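Local coordinates for peruvianin-I (Thevetia peruviana, PDB 6ORM), which probably hydrolyses peptide bonds as a germin-like cysteine peptidase of plant latex, built as a hexamer of cupin subunits, at residues Q8-A13 with A30-D35; L15-P18 with Y24-R27; N114-K119 with M134-N139. All blocks are in the same frame, centred on the assembly; numbering follows the deposited sequence.

Contact 1 of 3, residues Q8-A13 with A30-D35; sequences QDFCLA and ALATSD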
loop_
_atom_site.group_PDB
_atom_site.type_symbol
_atom_site.label_atom_id
_atom_site.label_comp_id
_atom_site.label_asym_id
_atom_site.label_seq_id
_atom_site.Cartn_x
_atom_site.Cartn_y
_atom_site.Cartn_z
ATOM N N GLN A 8 -11.478 6.963 -6.803
ATOM C CA GLN A 8 -12.333 8.044 -7.275
ATOM C C GLN A 8 -12.439 9.054 -6.136
ATOM O O GLN A 8 -11.883 8.847 -5.053
ATOM C CB GLN A 8 -13.705 7.526 -7.730
ATOM C CG GLN A 8 -14.522 6.819 -6.652
ATOM C CD GLN A 8 -13.980 5.443 -6.305
ATOM O OE1 GLN A 8 -13.860 4.573 -7.166
ATOM N NE2 GLN A 8 -13.642 5.244 -5.037
ATOM N N ASP A 9 -13.153 10.155 -6.391
ATOM C CA ASP A 9 -13.223 11.236 -5.408
ATOM C C ASP A 9 -13.799 10.746 -4.086
ATOM O O ASP A 9 -13.196 10.928 -3.023
ATOM C CB ASP A 9 -14.070 12.387 -5.948
ATOM C CG ASP A 9 -13.407 13.116 -7.093
ATOM O OD1 ASP A 9 -12.251 12.789 -7.430
ATOM O OD2 ASP A 9 -14.051 14.025 -7.657
ATOM N N PHE A 10 -14.963 10.106 -4.137
ATOM C CA PHE A 10 -15.605 9.597 -2.937
ATOM C C PHE A 10 -16.463 8.403 -3.322
ATOM O O PHE A 10 -16.677 8.118 -4.503
ATOM C CB PHE A 10 -16.434 10.679 -2.229
ATOM C CG PHE A 10 -17.386 11.401 -3.131
ATOM C CD1 PHE A 10 -18.607 10.838 -3.465
ATOM C CD2 PHE A 10 -17.063 12.646 -3.644
ATOM C CE1 PHE A 10 -19.484 11.499 -4.295
ATOM C CE2 PHE A 10 -17.938 13.316 -4.476
ATOM C CZ PHE A 10 -19.151 12.743 -4.803
ATOM N N CYS A 11 -16.961 7.714 -2.301
ATOM C CA CYS A 11 -17.632 6.436 -2.481
ATOM C C CYS A 11 -18.442 6.133 -1.230
ATOM O O CYS A 11 -18.013 5.332 -0.393
ATOM C CB CYS A 11 -16.603 5.334 -2.756
ATOM S SG CYS A 11 -17.250 3.805 -3.460
ATOM N N LEU A 12 -19.598 6.781 -1.080
ATOM C CA LEU A 12 -20.339 6.699 0.172
ATOM C C LEU A 12 -20.791 5.269 0.425
ATOM O O LEU A 12 -21.398 4.637 -0.442
ATOM C CB LEU A 12 -21.557 7.622 0.138
ATOM C CG LEU A 12 -21.400 9.042 -0.398
ATOM C CD1 LEU A 12 -22.735 9.756 -0.313
ATOM C CD2 LEU A 12 -20.335 9.796 0.367
ATOM N N ALA A 13 -20.489 4.767 1.619
ATOM C CA ALA A 13 -20.883 3.415 1.987
ATOM C C ALA A 13 -22.388 3.230 1.833
ATOM O O ALA A 13 -23.182 4.000 2.381
ATOM C CB ALA A 13 -20.454 3.112 3.425
ATOM N N ALA A 30 -23.128 10.181 -8.125
ATOM C CA ALA A 30 -23.898 11.276 -8.699
ATOM C C ALA A 30 -25.037 11.711 -7.787
ATOM O O ALA A 30 -25.542 12.829 -7.937
ATOM C CB ALA A 30 -24.448 10.873 -10.069
ATOM N N LEU A 31 -25.444 10.858 -6.850
ATOM C CA LEU A 31 -26.517 11.171 -5.917
ATOM C C LEU A 31 -26.021 11.824 -4.636
ATOM O O LEU A 31 -26.846 12.262 -3.826
ATOM C CB LEU A 31 -27.304 9.901 -5.571
ATOM C CG LEU A 31 -27.972 9.216 -6.763
ATOM C CD1 LEU A 31 -28.786 8.013 -6.312
ATOM C CD2 LEU A 31 -28.841 10.205 -7.530
ATOM N N ALA A 32 -24.708 11.888 -4.426
ATOM C CA ALA A 32 -24.169 12.512 -3.226
ATOM C C ALA A 32 -24.502 14.000 -3.187
ATOM O O ALA A 32 -24.528 14.679 -4.218
ATOM C CB ALA A 32 -22.655 12.312 -3.160
ATOM N N THR A 33 -24.775 14.501 -1.984
ATOM C CA THR A 33 -25.033 15.916 -1.752
ATOM C C THR A 33 -24.130 16.408 -0.628
ATOM O O THR A 33 -23.410 15.631 0.004
ATOM C CB THR A 33 -26.507 16.179 -1.402
ATOM O OG1 THR A 33 -26.796 15.638 -0.107
ATOM C CG2 THR A 33 -27.433 15.546 -2.435
ATOM N N SER A 34 -24.164 17.725 -0.396
ATOM C CA SER A 34 -23.364 18.320 0.672
ATOM C C SER A 34 -23.625 17.655 2.020
ATOM O O SER A 34 -22.696 17.468 2.816
ATOM C CB SER A 34 -23.637 19.822 0.757
ATOM O OG SER A 34 -23.254 20.473 -0.440
ATOM N N ASP A 35 -24.883 17.293 2.294
ATOM C CA ASP A 35 -25.233 16.705 3.584
ATOM C C ASP A 35 -24.510 15.392 3.845
ATOM O O ASP A 35 -24.358 15.001 5.007
ATOM C CB ASP A 35 -26.742 16.459 3.667
ATOM C CG ASP A 35 -27.541 17.738 3.794
ATOM O OD1 ASP A 35 -27.025 18.704 4.390
ATOM O OD2 ASP A 35 -28.696 17.774 3.315
#

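Contact 2 of 3, residues L15-P18 with Y24-R27; sequences LNSP and YPCR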
loop_
_atom_site.group_PDB
_atom_site.type_symbol
_atom_site.label_atom_id
_atom_site.label_comp_id
_atom_site.label_asym_id
_atom_site.label_seq_id
_atom_site.Cartn_x
_atom_site.Cartn_y
_atom_site.Cartn_z
ATOM N N LEU A 15 -24.847 1.259 3.293
ATOM C CA LEU A 15 -24.957 0.417 4.489
ATOM C C LEU A 15 -26.096 -0.586 4.437
ATOM O O LEU A 15 -26.118 -1.494 5.287
ATOM C CB LEU A 15 -25.114 1.307 5.722
ATOM C CG LEU A 15 -23.949 2.263 5.952
ATOM C CD1 LEU A 15 -24.216 3.125 7.173
ATOM C CD2 LEU A 15 -22.650 1.487 6.100
ATOM N N ASN A 16 -27.041 -0.451 3.517
ATOM C CA ASN A 16 -28.102 -1.435 3.388
ATOM C C ASN A 16 -27.938 -2.293 2.143
ATOM O O ASN A 16 -28.894 -2.955 1.713
ATOM C CB ASN A 16 -29.463 -0.738 3.407
ATOM C CG ASN A 16 -29.770 -0.147 4.769
ATOM O OD1 ASN A 16 -29.776 -0.861 5.770
ATOM N ND2 ASN A 16 -30.011 1.163 4.814
ATOM N N SER A 17 -26.728 -2.354 1.592
ATOM C CA SER A 17 -26.477 -3.224 0.463
ATOM C C SER A 17 -26.534 -4.678 0.924
ATOM O O SER A 17 -26.118 -4.996 2.043
ATOM C CB SER A 17 -25.113 -2.925 -0.171
ATOM O OG SER A 17 -24.757 -3.908 -1.128
ATOM N N PRO A 18 -27.056 -5.582 0.094
ATOM C CA PRO A 18 -27.008 -7.003 0.440
ATOM C C PRO A 18 -25.653 -7.633 0.197
ATOM O O PRO A 18 -25.453 -8.798 0.566
ATOM C CB PRO A 18 -28.069 -7.614 -0.477
ATOM C CG PRO A 18 -28.044 -6.739 -1.689
ATOM C CD PRO A 18 -27.716 -5.342 -1.202
ATOM N N TYR A 24 -16.986 -1.495 1.956
ATOM C CA TYR A 24 -18.406 -1.363 1.671
ATOM C C TYR A 24 -18.618 -1.085 0.191
ATOM O O TYR A 24 -17.829 -0.348 -0.419
ATOM C CB TYR A 24 -19.050 -0.225 2.472
ATOM C CG TYR A 24 -19.203 -0.479 3.948
ATOM C CD1 TYR A 24 -20.212 -1.302 4.430
ATOM C CD2 TYR A 24 -18.354 0.125 4.863
ATOM C CE1 TYR A 24 -20.360 -1.525 5.786
ATOM C CE2 TYR A 24 -18.494 -0.092 6.215
ATOM C CZ TYR A 24 -19.497 -0.918 6.672
ATOM O OH TYR A 24 -19.632 -1.129 8.024
ATOM N N PRO A 25 -19.670 -1.641 -0.406
ATOM C CA PRO A 25 -20.129 -1.116 -1.693
ATOM C C PRO A 25 -20.618 0.312 -1.517
ATOM O O PRO A 25 -20.912 0.766 -0.408
ATOM C CB PRO A 25 -21.273 -2.054 -2.097
ATOM C CG PRO A 25 -21.604 -2.853 -0.896
ATOM C CD PRO A 25 -20.505 -2.739 0.107
ATOM N N CYS A 26 -20.700 1.031 -2.627
ATOM C CA CYS A 26 -20.991 2.450 -2.562
ATOM C C CYS A 26 -22.338 2.766 -3.193
ATOM O O CYS A 26 -22.853 2.026 -4.036
ATOM C CB CYS A 26 -19.898 3.265 -3.255
ATOM S SG CYS A 26 -18.223 2.790 -2.824
ATOM N N ARG A 27 -22.911 3.880 -2.752
ATOM C CA ARG A 27 -24.026 4.492 -3.449
ATOM C C ARG A 27 -23.522 5.217 -4.691
ATOM O O ARG A 27 -22.333 5.518 -4.827
ATOM C CB ARG A 27 -24.778 5.443 -2.525
ATOM C CG ARG A 27 -25.266 4.763 -1.263
ATOM C CD ARG A 27 -26.057 5.708 -0.395
ATOM N NE ARG A 27 -25.558 5.712 0.974
ATOM C CZ ARG A 27 -25.446 6.805 1.717
ATOM N NH1 ARG A 27 -25.807 7.983 1.228
ATOM N NH2 ARG A 27 -24.981 6.719 2.952
#

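Contact 3 of 3, residues N114-K119 with M134-N139; sequences NQLYVK and MHFTVN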
loop_
_atom_site.group_PDB
_atom_site.type_symbol
_atom_site.label_atom_id
_atom_site.label_comp_id
_atom_site.label_asym_id
_atom_site.label_seq_id
_atom_site.Cartn_x
_atom_site.Cartn_y
_atom_site.Cartn_z
ATOM N N ASN A 114 7.060 -5.872 26.319
ATOM C CA ASN A 114 5.968 -5.031 26.807
ATOM C C ASN A 114 6.491 -3.838 27.603
ATOM O O ASN A 114 5.954 -3.487 28.656
ATOM C CB ASN A 114 4.976 -5.847 27.641
ATOM C CG ASN A 114 4.060 -6.700 26.789
ATOM O OD1 ASN A 114 4.049 -6.583 25.565
ATOM N ND2 ASN A 114 3.280 -7.559 27.433
ATOM N N GLN A 115 7.562 -3.216 27.108
ATOM C CA GLN A 115 8.001 -1.958 27.695
ATOM C C GLN A 115 6.866 -0.944 27.621
ATOM O O GLN A 115 6.229 -0.780 26.576
ATOM C CB GLN A 115 9.242 -1.424 26.980
ATOM C CG GLN A 115 9.686 -0.056 27.492
ATOM C CD GLN A 115 11.128 0.268 27.150
ATOM O OE1 GLN A 115 11.848 -0.562 26.596
ATOM N NE2 GLN A 115 11.554 1.484 27.476
ATOM N N LEU A 116 6.612 -0.269 28.737
ATOM C CA LEU A 116 5.469 0.623 28.862
ATOM C C LEU A 116 5.904 2.062 28.628
ATOM O O LEU A 116 6.862 2.534 29.249
ATOM C CB LEU A 116 4.818 0.480 30.238
ATOM C CG LEU A 116 3.710 1.486 30.553
ATOM C CD1 LEU A 116 2.555 1.361 29.563
ATOM C CD2 LEU A 116 3.219 1.331 31.991
ATOM N N TYR A 117 5.221 2.743 27.710
ATOM C CA TYR A 117 5.399 4.171 27.470
ATOM C C TYR A 117 4.107 4.860 27.893
ATOM O O TYR A 117 3.069 4.692 27.245
ATOM C CB TYR A 117 5.741 4.437 26.004
ATOM C CG TYR A 117 6.959 3.662 25.551
ATOM C CD1 TYR A 117 6.847 2.345 25.121
ATOM C CD2 TYR A 117 8.227 4.232 25.591
ATOM C CE1 TYR A 117 7.958 1.624 24.726
ATOM C CE2 TYR A 117 9.345 3.517 25.195
ATOM C CZ TYR A 117 9.204 2.216 24.764
ATOM O OH TYR A 117 10.311 1.503 24.369
ATOM N N VAL A 118 4.174 5.632 28.974
ATOM C CA VAL A 118 2.985 6.170 29.624
ATOM C C VAL A 118 3.239 7.619 30.016
ATOM O O VAL A 118 4.333 7.974 30.463
ATOM C CB VAL A 118 2.594 5.317 30.853
ATOM C CG1 VAL A 118 3.761 5.211 31.832
ATOM C CG2 VAL A 118 1.355 5.874 31.539
ATOM N N LYS A 119 2.225 8.462 29.829
ATOM C CA LYS A 119 2.312 9.870 30.181
ATOM C C LYS A 119 0.959 10.338 30.696
ATOM O O LYS A 119 -0.088 9.802 30.318
ATOM C CB LYS A 119 2.733 10.742 28.990
ATOM C CG LYS A 119 4.171 10.552 28.533
ATOM C CD LYS A 119 5.169 11.008 29.586
ATOM C CE LYS A 119 5.114 12.509 29.804
ATOM N NZ LYS A 119 6.128 12.961 30.800
ATOM N N MET A 134 -1.027 -2.869 22.454
ATOM C CA MET A 134 -1.864 -2.814 23.645
ATOM C C MET A 134 -1.722 -1.459 24.325
ATOM O O MET A 134 -0.610 -0.956 24.499
ATOM C CB MET A 134 -1.460 -3.942 24.598
ATOM C CG MET A 134 -2.264 -4.058 25.882
ATOM S SD MET A 134 -1.842 -5.586 26.745
ATOM C CE MET A 134 -0.068 -5.395 26.897
ATOM N N HIS A 135 -2.853 -0.864 24.701
ATOM C CA HIS A 135 -2.848 0.466 25.291
ATOM C C HIS A 135 -3.992 0.587 26.287
ATOM O O HIS A 135 -4.831 -0.309 26.421
ATOM C CB HIS A 135 -2.943 1.559 24.217
ATOM C CG HIS A 135 -4.190 1.494 23.392
ATOM N ND1 HIS A 135 -4.276 0.756 22.230
ATOM C CD2 HIS A 135 -5.400 2.078 23.556
ATOM C CE1 HIS A 135 -5.485 0.889 21.715
ATOM N NE2 HIS A 135 -6.186 1.688 22.499
ATOM N N PHE A 136 -4.020 1.722 26.986
ATOM C CA PHE A 136 -5.038 1.977 27.994
ATOM C C PHE A 136 -5.143 3.473 28.237
ATOM O O PHE A 136 -4.225 4.239 27.933
ATOM C CB PHE A 136 -4.724 1.259 29.312
ATOM C CG PHE A 136 -3.452 1.729 29.969
ATOM C CD1 PHE A 136 -3.447 2.840 30.801
ATOM C CD2 PHE A 136 -2.262 1.055 29.758
ATOM C CE1 PHE A 136 -2.279 3.273 31.396
ATOM C CE2 PHE A 136 -1.092 1.482 30.356
ATOM C CZ PHE A 136 -1.101 2.590 31.175
ATOM N N THR A 137 -6.274 3.869 28.813
ATOM C CA THR A 137 -6.468 5.205 29.352
ATOM C C THR A 137 -7.133 5.089 30.714
ATOM O O THR A 137 -8.068 4.302 30.889
ATOM C CB THR A 137 -7.337 6.074 28.428
ATOM O OG1 THR A 137 -6.871 5.966 27.077
ATOM C CG2 THR A 137 -7.282 7.523 28.860
ATOM N N VAL A 138 -6.636 5.856 31.683
ATOM C CA VAL A 138 -7.229 5.929 33.013
ATOM C C VAL A 138 -7.510 7.390 33.333
ATOM O O VAL A 138 -6.662 8.258 33.104
ATOM C CB VAL A 138 -6.320 5.298 34.091
ATOM C CG1 VAL A 138 -6.974 5.389 35.469
ATOM C CG2 VAL A 138 -6.003 3.849 33.743
ATOM N N ASN A 139 -8.701 7.656 33.863
ATOM C CA ASN A 139 -9.078 8.989 34.318
ATOM C C ASN A 139 -8.420 9.269 35.666
ATOM O O ASN A 139 -8.723 8.600 36.658
ATOM C CB ASN A 139 -10.599 9.087 34.420
ATOM C CG ASN A 139 -11.085 10.497 34.700
ATOM O OD1 ASN A 139 -10.298 11.397 34.994
ATOM N ND2 ASN A 139 -12.395 10.693 34.614
#

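Contact 1 of 3, residues Q8-A13 with A30-D35
The aromatic ring of Phe-10 is the one flat group in this contact, and it meets the methyl of Ala-32 obliquely, with CE1 of Phe-10 at 3.5 Å from CB of Ala-32. The neighbouring CZ of Phe-10 stands 3.9 Å from that CB, so the approach is to one end of the ring, remote from its CG. Two further rings make edge-to-face contacts with Phe-10: Phe-37 of the same chain and Tyr-117 of a second subunit. Leu-12 supplies the other apolar group. Its CD1 reaches CB of Ala-32 at 3.8 Å, roughly at a right angle to the line from that methyl to CE1 of Phe-10. The phenyl carbon lies nearly straight ahead of the Ala-32 methyl, whereas the leucine methyl comes from its flank. The extended end of Leu-12 (chi2 -179°) carries CD1 outward to this position. Both segments belong to the N-terminal region that precedes strand 38-39, which has no strands but short 3-10 turns at 30-31 and 34-35, and a disulfide between Cys-11 and Cys-26 ties residues 8-13 into the loop, an arrangement known from germins. The backbones themselves stay apart, the CA atoms of Leu-12 and Ala-32 being 7.7 Å distant, and no hydrogen bond joins the two segments. All three touching residues are buried. Nearby charges pair across subunit interfaces: Asp-35 with Lys-119 of the second subunit, Asp-9 with Arg-92 of the third.

Contact 2 of 3, residues L15-P18 with Y24-R27
Leu-15 lays one methyl over a face of the Tyr-24 ring. CD2 of Leu-15 sits 3.8 Å above the plane, displaced toward the rim, and the line from it to the ring centroid, 4.0 Å long, leans 20° from the ring normal; this is a CH-pi contact. The closest ring atom is CE1 of Tyr-24, 3.8 Å from CD2 of Leu-15. The second branch plays no part in it, since CD1 of Leu-15 is 6.2 Å from CE1 of Tyr-24. The leucine CG stands beside its own backbone N (chi1 -60°), which brings the end of the side chain nearer to the ring than its CB direction would suggest. Next along the chains, Ser-17 and Pro-25 point their CB atoms toward each other. OG of Ser-17 lies 3.3 Å from CG of Pro-25, while CB of Ser-17 rests 3.6 Å from the same ring carbon. The hydroxyl is hydrogen-bonded to N of Leu-19, two residues on, as in an ST turn, and OD1 of Asp-14 holds N of Asn-16 in the corresponding Asx turn. The segments lie in the loop region before strand 38-39, where residues just before 15-18 are hydrogen-bonded through the backbone to 25-27: Asp-14 with Pro-25, Leu-12 with Arg-27. No hydrogen bond passes directly between residues 15-18 and 24-27. Their meeting is therefore largely one of van der Waals and CH-pi contact, and the precise placement of leucine over tyrosine probably depends on the turns and backbone bonds around it.

Contact 3 of 3, residues N114-K119 with M134-N139
The ring of Phe-136 meets Leu-116 of strand 116-121 at its edge, CE2 of Phe-136 lying 3.7 Å from CD1 of Leu-116. The phenylalanine CG is tucked between the backbone N and the carbonyl carbon (chi1 63°), and this turn brings the ring nearer the partner strand. Leu-116 answers with CG opposite its own N; chi1 173° and chi2 61° together bring CD1 to the ring edge, the two side chains crossing at about a right angle. Val-118 adds its CG2 branch obliquely, 4.1 Å from CZ of Phe-136. At the other end, the side chain of Met-134 runs extended before bending at its last torsion, and its CE lies 4.3 Å from CG of Asn-114, again crossing nearly at right angles. Strands 116-121 and 135-139 are the outer strands of a three-stranded antiparallel sheet in the cupin domain, separated by strand 104-109; the CA atoms of Val-118 and Phe-136 are accordingly 9.2 Å apart. Tyr-109 of that central strand touches Leu-116, Met-134 and Phe-136, so the contact bridges over it. Val-118 N, by contrast, is hydrogen-bonded to OG of Ser-34 of a second subunit. With no hydrogen bond between the outer strands, their direct meeting is mostly apolar, while the hydrogen bonding of the sheet runs through strand 104-109.

Contacts 1 and 2 share the N-terminal region without strands and touch through the Cys-11 to Cys-26 disulfide and a probable backbone hydrogen bond from Arg-27 to Leu-12, their centres about 13 Å apart. Contact 3 lies on the opposite side of the chain's centre, about 38 Å from contact 1 and 37 Å from contact 2, centre to centre. The touching residues of contact 1 are all buried; contacts 2 and 3 are partly so. All three lack direct hydrogen bonds, yet differ: a methyl-centred cluster in contact 1, CH-pi packing in contact 2, side chains spanning a strand in contact 3. Contacts 1 and 2 both touch the third subunit, contacts 1 and 3 the second.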